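PDB 2D5W: peptide ABC transporter, peptide-binding protein, which binds oligopeptides and probably delivers them to an ABC transporter for uptake. Local coordinates for residues F345-P358 with P543-V555. Sequence-based numbering, arbitrary orientation.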
loop_
_atom_site.group_PDB
_atom_site.type_symbol
_atom_site.label_atom_id
_atom_site.label_comp_id
_atom_site.label_asym_id
_atom_site.label_seq_id
_atom_site.Cartn_x
_atom_site.Cartn_y
_atom_site.Cartn_z
ATOM N N PHE A 345 -6.565 -0.275 -22.596
ATOM C CA PHE A 345 -7.685 -0.790 -21.812
ATOM C C PHE A 345 -9.072 -0.474 -22.359
ATOM O O PHE A 345 -10.062 -0.673 -21.655
ATOM C CB PHE A 345 -7.612 -0.216 -20.390
ATOM C CG PHE A 345 -6.226 -0.213 -19.791
ATOM C CD1 PHE A 345 -5.634 0.979 -19.369
ATOM C CD2 PHE A 345 -5.524 -1.402 -19.614
ATOM C CE1 PHE A 345 -4.368 0.982 -18.778
ATOM C CE2 PHE A 345 -4.261 -1.409 -19.024
ATOM C CZ PHE A 345 -3.682 -0.214 -18.606
ATOM N N ASP A 346 -9.147 0.011 -23.595
ATOM C CA ASP A 346 -10.426 0.395 -24.188
ATOM C C ASP A 346 -11.121 1.423 -23.296
ATOM O O ASP A 346 -12.351 1.480 -23.228
ATOM C CB ASP A 346 -11.334 -0.821 -24.394
ATOM C CG ASP A 346 -10.907 -1.671 -25.573
ATOM O OD1 ASP A 346 -10.569 -1.094 -26.628
ATOM O OD2 ASP A 346 -10.922 -2.914 -25.449
ATOM N N GLY A 347 -10.309 2.225 -22.608
ATOM C CA GLY A 347 -10.817 3.265 -21.728
ATOM C C GLY A 347 -11.487 2.807 -20.448
ATOM O O GLY A 347 -11.979 3.636 -19.678
ATOM N N LEU A 348 -11.495 1.501 -20.196
ATOM C CA LEU A 348 -12.149 0.965 -19.008
ATOM C C LEU A 348 -11.463 1.323 -17.687
ATOM O O LEU A 348 -12.073 1.234 -16.622
ATOM C CB LEU A 348 -12.341 -0.544 -19.168
ATOM C CG LEU A 348 -13.275 -0.870 -20.345
ATOM C CD1 LEU A 348 -13.354 -2.374 -20.547
ATOM C CD2 LEU A 348 -14.662 -0.288 -20.087
ATOM N N GLN A 349 -10.189 1.699 -17.758
ATOM C CA GLN A 349 -9.451 2.181 -16.587
ATOM C C GLN A 349 -9.232 3.618 -17.041
ATOM O O GLN A 349 -8.399 3.889 -17.907
ATOM C CB GLN A 349 -8.135 1.423 -16.390
ATOM C CG GLN A 349 -8.367 0.038 -15.790
ATOM C CD GLN A 349 -7.103 -0.655 -15.316
ATOM O OE1 GLN A 349 -7.099 -1.309 -14.272
ATOM N NE2 GLN A 349 -6.027 -0.533 -16.089
ATOM N N PRO A 350 -10.005 4.558 -16.477
ATOM C CA PRO A 350 -9.938 5.977 -16.826
ATOM C C PRO A 350 -8.740 6.785 -16.382
ATOM O O PRO A 350 -8.143 6.523 -15.341
ATOM C CB PRO A 350 -11.223 6.525 -16.227
ATOM C CG PRO A 350 -11.298 5.765 -14.937
ATOM C CD PRO A 350 -10.951 4.345 -15.362
ATOM N N VAL A 351 -8.411 7.789 -17.186
ATOM C CA VAL A 351 -7.325 8.693 -16.869
ATOM C C VAL A 351 -7.682 9.356 -15.540
ATOM O O VAL A 351 -8.841 9.718 -15.306
ATOM C CB VAL A 351 -7.178 9.777 -17.958
ATOM C CG1 VAL A 351 -6.152 10.814 -17.527
ATOM C CG2 VAL A 351 -6.761 9.136 -19.274
ATOM N N ALA A 352 -6.682 9.489 -14.674
ATOM C CA ALA A 352 -6.846 10.104 -13.364
ATOM C C ALA A 352 -6.270 11.515 -13.393
ATOM O O ALA A 352 -5.252 11.760 -14.047
ATOM C CB ALA A 352 -6.128 9.274 -12.313
ATOM N N HIS A 353 -6.915 12.428 -12.667
ATOM C CA HIS A 353 -6.482 13.823 -12.601
ATOM C C HIS A 353 -6.213 14.248 -11.162
ATOM O O HIS A 353 -5.771 15.371 -10.904
ATOM C CB HIS A 353 -7.557 14.722 -13.209
ATOM C CG HIS A 353 -7.922 14.348 -14.609
ATOM N ND1 HIS A 353 -7.077 14.555 -15.678
ATOM C CD2 HIS A 353 -9.021 13.739 -15.111
ATOM C CE1 HIS A 353 -7.641 14.088 -16.778
ATOM N NE2 HIS A 353 -8.821 13.587 -16.461
ATOM N N THR A 354 -6.494 13.337 -10.234
ATOM C CA THR A 354 -6.298 13.558 -8.805
ATOM C C THR A 354 -5.794 12.239 -8.207
ATOM O O THR A 354 -5.718 11.239 -8.921
ATOM C CB THR A 354 -7.620 14.013 -8.144
ATOM O OG1 THR A 354 -7.408 14.227 -6.748
ATOM C CG2 THR A 354 -8.714 12.980 -8.348
ATOM N N TRP A 355 -5.444 12.224 -6.919
ATOM C CA TRP A 355 -4.915 11.008 -6.293
ATOM C C TRP A 355 -5.947 10.136 -5.593
ATOM O O TRP A 355 -5.646 8.998 -5.228
ATOM C CB TRP A 355 -3.791 11.363 -5.303
ATOM C CG TRP A 355 -4.263 11.761 -3.923
ATOM C CD1 TRP A 355 -4.454 10.934 -2.848
ATOM C CD2 TRP A 355 -4.642 13.074 -3.489
ATOM N NE1 TRP A 355 -4.931 11.651 -1.778
ATOM C CE2 TRP A 355 -5.058 12.965 -2.142
ATOM C CE3 TRP A 355 -4.674 14.330 -4.107
ATOM C CZ2 TRP A 355 -5.501 14.067 -1.404
ATOM C CZ3 TRP A 355 -5.115 15.426 -3.372
ATOM C CH2 TRP A 355 -5.525 15.285 -2.035
ATOM N N ILE A 356 -7.158 10.661 -5.415
ATOM C CA ILE A 356 -8.230 9.922 -4.752
ATOM C C ILE A 356 -9.130 9.262 -5.795
ATOM O O ILE A 356 -9.703 9.941 -6.643
ATOM C CB ILE A 356 -9.074 10.866 -3.859
ATOM C CG1 ILE A 356 -8.182 11.488 -2.780
ATOM C CG2 ILE A 356 -10.227 10.095 -3.227
ATOM C CD1 ILE A 356 -8.895 12.471 -1.867
ATOM N N ALA A 357 -9.252 7.938 -5.731
ATOM C CA ALA A 357 -10.066 7.192 -6.686
ATOM C C ALA A 357 -11.563 7.431 -6.510
ATOM O O ALA A 357 -12.032 7.709 -5.405
ATOM C CB ALA A 357 -9.760 5.699 -6.572
ATOM N N PRO A 358 -12.331 7.322 -7.607
ATOM C CA PRO A 358 -13.783 7.527 -7.584
ATOM C C PRO A 358 -14.550 6.684 -6.561
ATOM O O PRO A 358 -15.611 7.099 -6.096
ATOM C CB PRO A 358 -14.196 7.213 -9.019
ATOM C CG PRO A 358 -13.016 7.689 -9.804
ATOM C CD PRO A 358 -11.848 7.171 -8.992
ATOM N N PRO A 543 2.335 17.542 -7.817
ATOM C CA PRO A 543 3.499 17.008 -7.098
ATOM C C PRO A 543 3.861 15.615 -7.621
ATOM O O PRO A 543 4.998 15.166 -7.498
ATOM C CB PRO A 543 3.044 17.012 -5.640
ATOM C CG PRO A 543 1.549 16.924 -5.732
ATOM C CD PRO A 543 1.217 17.819 -6.897
ATOM N N ALA A 544 2.869 14.937 -8.189
ATOM C CA ALA A 544 3.051 13.628 -8.811
ATOM C C ALA A 544 2.176 13.693 -10.057
ATOM O O ALA A 544 1.253 14.506 -10.123
ATOM C CB ALA A 544 2.580 12.507 -7.891
ATOM N N LEU A 545 2.465 12.857 -11.048
ATOM C CA LEU A 545 1.682 12.861 -12.274
ATOM C C LEU A 545 0.653 11.744 -12.222
ATOM O O LEU A 545 1.006 10.565 -12.175
ATOM C CB LEU A 545 2.595 12.673 -13.489
ATOM C CG LEU A 545 3.821 13.591 -13.554
ATOM C CD1 LEU A 545 4.581 13.338 -14.847
ATOM C CD2 LEU A 545 3.388 15.047 -13.474
ATOM N N PRO A 546 -0.639 12.100 -12.205
ATOM C CA PRO A 546 -1.667 11.059 -12.157
ATOM C C PRO A 546 -1.801 10.396 -13.523
ATOM O O PRO A 546 -1.786 11.082 -14.545
ATOM C CB PRO A 546 -2.916 11.838 -11.760
ATOM C CG PRO A 546 -2.713 13.157 -12.468
ATOM C CD PRO A 546 -1.238 13.449 -12.260
ATOM N N LEU A 547 -1.912 9.070 -13.548
ATOM C CA LEU A 547 -2.058 8.374 -14.823
ATOM C C LEU A 547 -3.471 7.818 -15.001
ATOM O O LEU A 547 -4.234 8.326 -15.821
ATOM C CB LEU A 547 -1.007 7.262 -14.964
ATOM C CG LEU A 547 0.451 7.742 -15.038
ATOM C CD1 LEU A 547 1.363 6.550 -15.297
ATOM C CD2 LEU A 547 0.615 8.785 -16.143
ATOM N N TYR A 548 -3.832 6.788 -14.241
ATOM C CA TYR A 548 -5.171 6.215 -14.344
ATOM C C TYR A 548 -5.573 5.442 -13.096
ATOM O O TYR A 548 -4.724 5.055 -12.291
ATOM C CB TYR A 548 -5.286 5.307 -15.584
ATOM C CG TYR A 548 -4.224 4.232 -15.721
ATOM C CD1 TYR A 548 -3.039 4.470 -16.424
ATOM C CD2 TYR A 548 -4.414 2.967 -15.168
ATOM C CE1 TYR A 548 -2.074 3.466 -16.571
ATOM C CE2 TYR A 548 -3.458 1.964 -15.308
ATOM C CZ TYR A 548 -2.296 2.217 -16.008
ATOM O OH TYR A 548 -1.364 1.210 -16.142
ATOM N N PHE A 549 -6.878 5.239 -12.930
ATOM C CA PHE A 549 -7.411 4.491 -11.794
ATOM C C PHE A 549 -7.621 3.056 -12.260
ATOM O O PHE A 549 -8.184 2.813 -13.328
ATOM C CB PHE A 549 -8.735 5.092 -11.316
ATOM C CG PHE A 549 -8.604 6.484 -10.758
ATOM C CD1 PHE A 549 -7.808 6.729 -9.645
ATOM C CD2 PHE A 549 -9.293 7.543 -11.336
ATOM C CE1 PHE A 549 -7.701 8.018 -9.116
ATOM C CE2 PHE A 549 -9.192 8.830 -10.814
ATOM C CZ PHE A 549 -8.398 9.066 -9.704
ATOM N N ARG A 550 -7.178 2.108 -11.445
ATOM C CA ARG A 550 -7.248 0.695 -11.791
ATOM C C ARG A 550 -8.312 -0.144 -11.113
ATOM O O ARG A 550 -8.852 0.218 -10.070
ATOM C CB ARG A 550 -5.888 0.048 -11.508
ATOM C CG ARG A 550 -4.775 0.575 -12.384
ATOM C CD ARG A 550 -3.400 0.159 -11.891
ATOM N NE ARG A 550 -3.261 -1.286 -11.751
ATOM C CZ ARG A 550 -2.122 -1.885 -11.428
ATOM N NH1 ARG A 550 -2.069 -3.207 -11.318
ATOM N NH2 ARG A 550 -1.031 -1.158 -11.216
ATOM N N ALA A 551 -8.597 -1.276 -11.746
ATOM C CA ALA A 551 -9.522 -2.281 -11.238
ATOM C C ALA A 551 -8.680 -3.553 -11.298
ATOM O O ALA A 551 -7.978 -3.789 -12.287
ATOM C CB ALA A 551 -10.744 -2.411 -12.137
ATOM N N ASN A 552 -8.723 -4.358 -10.242
ATOM C CA ASN A 552 -7.941 -5.589 -10.202
ATOM C C ASN A 552 -8.660 -6.766 -10.838
ATOM O O ASN A 552 -9.824 -7.032 -10.537
ATOM C CB ASN A 552 -7.609 -6.001 -8.761
ATOM C CG ASN A 552 -6.635 -5.062 -8.077
ATOM O OD1 ASN A 552 -5.718 -4.532 -8.700
ATOM N ND2 ASN A 552 -6.814 -4.878 -6.773
ATOM N N PRO A 553 -7.978 -7.482 -11.743
ATOM C CA PRO A 553 -8.624 -8.637 -12.364
ATOM C C PRO A 553 -8.308 -9.853 -11.493
ATOM O O PRO A 553 -7.187 -9.996 -10.997
ATOM C CB PRO A 553 -7.951 -8.714 -13.729
ATOM C CG PRO A 553 -6.556 -8.263 -13.429
ATOM C CD PRO A 553 -6.753 -7.101 -12.472
ATOM N N TYR A 554 -9.302 -10.707 -11.277
ATOM C CA TYR A 554 -9.112 -11.920 -10.494
ATOM C C TYR A 554 -9.531 -13.126 -11.314
ATOM O O TYR A 554 -10.587 -13.113 -11.949
ATOM C CB TYR A 554 -9.928 -11.878 -9.200
ATOM C CG TYR A 554 -9.417 -10.873 -8.200
ATOM C CD1 TYR A 554 -10.043 -9.641 -8.038
ATOM C CD2 TYR A 554 -8.281 -11.143 -7.439
ATOM C CE1 TYR A 554 -9.550 -8.701 -7.141
ATOM C CE2 TYR A 554 -7.781 -10.211 -6.545
ATOM C CZ TYR A 554 -8.418 -8.995 -6.402
ATOM O OH TYR A 554 -7.920 -8.069 -5.516
ATOM N N VAL A 555 -8.687 -14.152 -11.322
ATOM C CA VAL A 555 -8.976 -15.389 -12.038
ATOM C C VAL A 555 -9.111 -16.423 -10.934
ATOM O O VAL A 555 -8.171 -16.657 -10.171
ATOM C CB VAL A 555 -7.835 -15.764 -13.000
ATOM C CG1 VAL A 555 -8.207 -17.019 -13.786
ATOM C CG2 VAL A 555 -7.571 -14.605 -13.953
#
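The side-chain oxygen Gln349 OE1 accepts a hydrogen bond from Ala551 N at 2.9 Å, nearly straight, the donor tilted a little from the amide plane. With CG anti to its carbonyl carbon (chi1 -77°) and the chain extended beyond, Gln349 lays OE1 against CA and CB of Arg550, while its NE2 sits over the centre of the Phe345 ring. Phe345 in turn brings CE1 over one face of the Tyr548 ring, 3.7 Å from Tyr548 CZ, the two ring planes 57° apart. Two backbone bonds continue the join: Phe549 N to Pro350 O at 3.0 Å, and Ala352 N to Leu547 O at 2.9 Å, the latter reached from above the carbonyl plane. Here Val351 and Tyr548 form a single bridge.

Further along, the loop folds around the Phe549 ring. Ala352 CB presses on one face, 3.5 Å from the centroid of the Phe549 ring, and Pro358 CD on the opposite face, 3.6 Å from the same centroid, joined there by Ala357 CA; Phe549 CZ lies 3.4 Å from Ile356 O, a buried carbonyl without a polar partner. A serine in place of Phe549 would probably open a gap between Ala352 and Pro358 and let the loop shift. Trp303 of strand 293-308 also meets this ring.

Leu547 and Tyr548 both face Glu304 of strand 293-308, a classic beta bulge. The arrangement is thus a loop clasped to a sheet strand by one isolated bridge, beside that bulge, in a family 5 solute-binding protein.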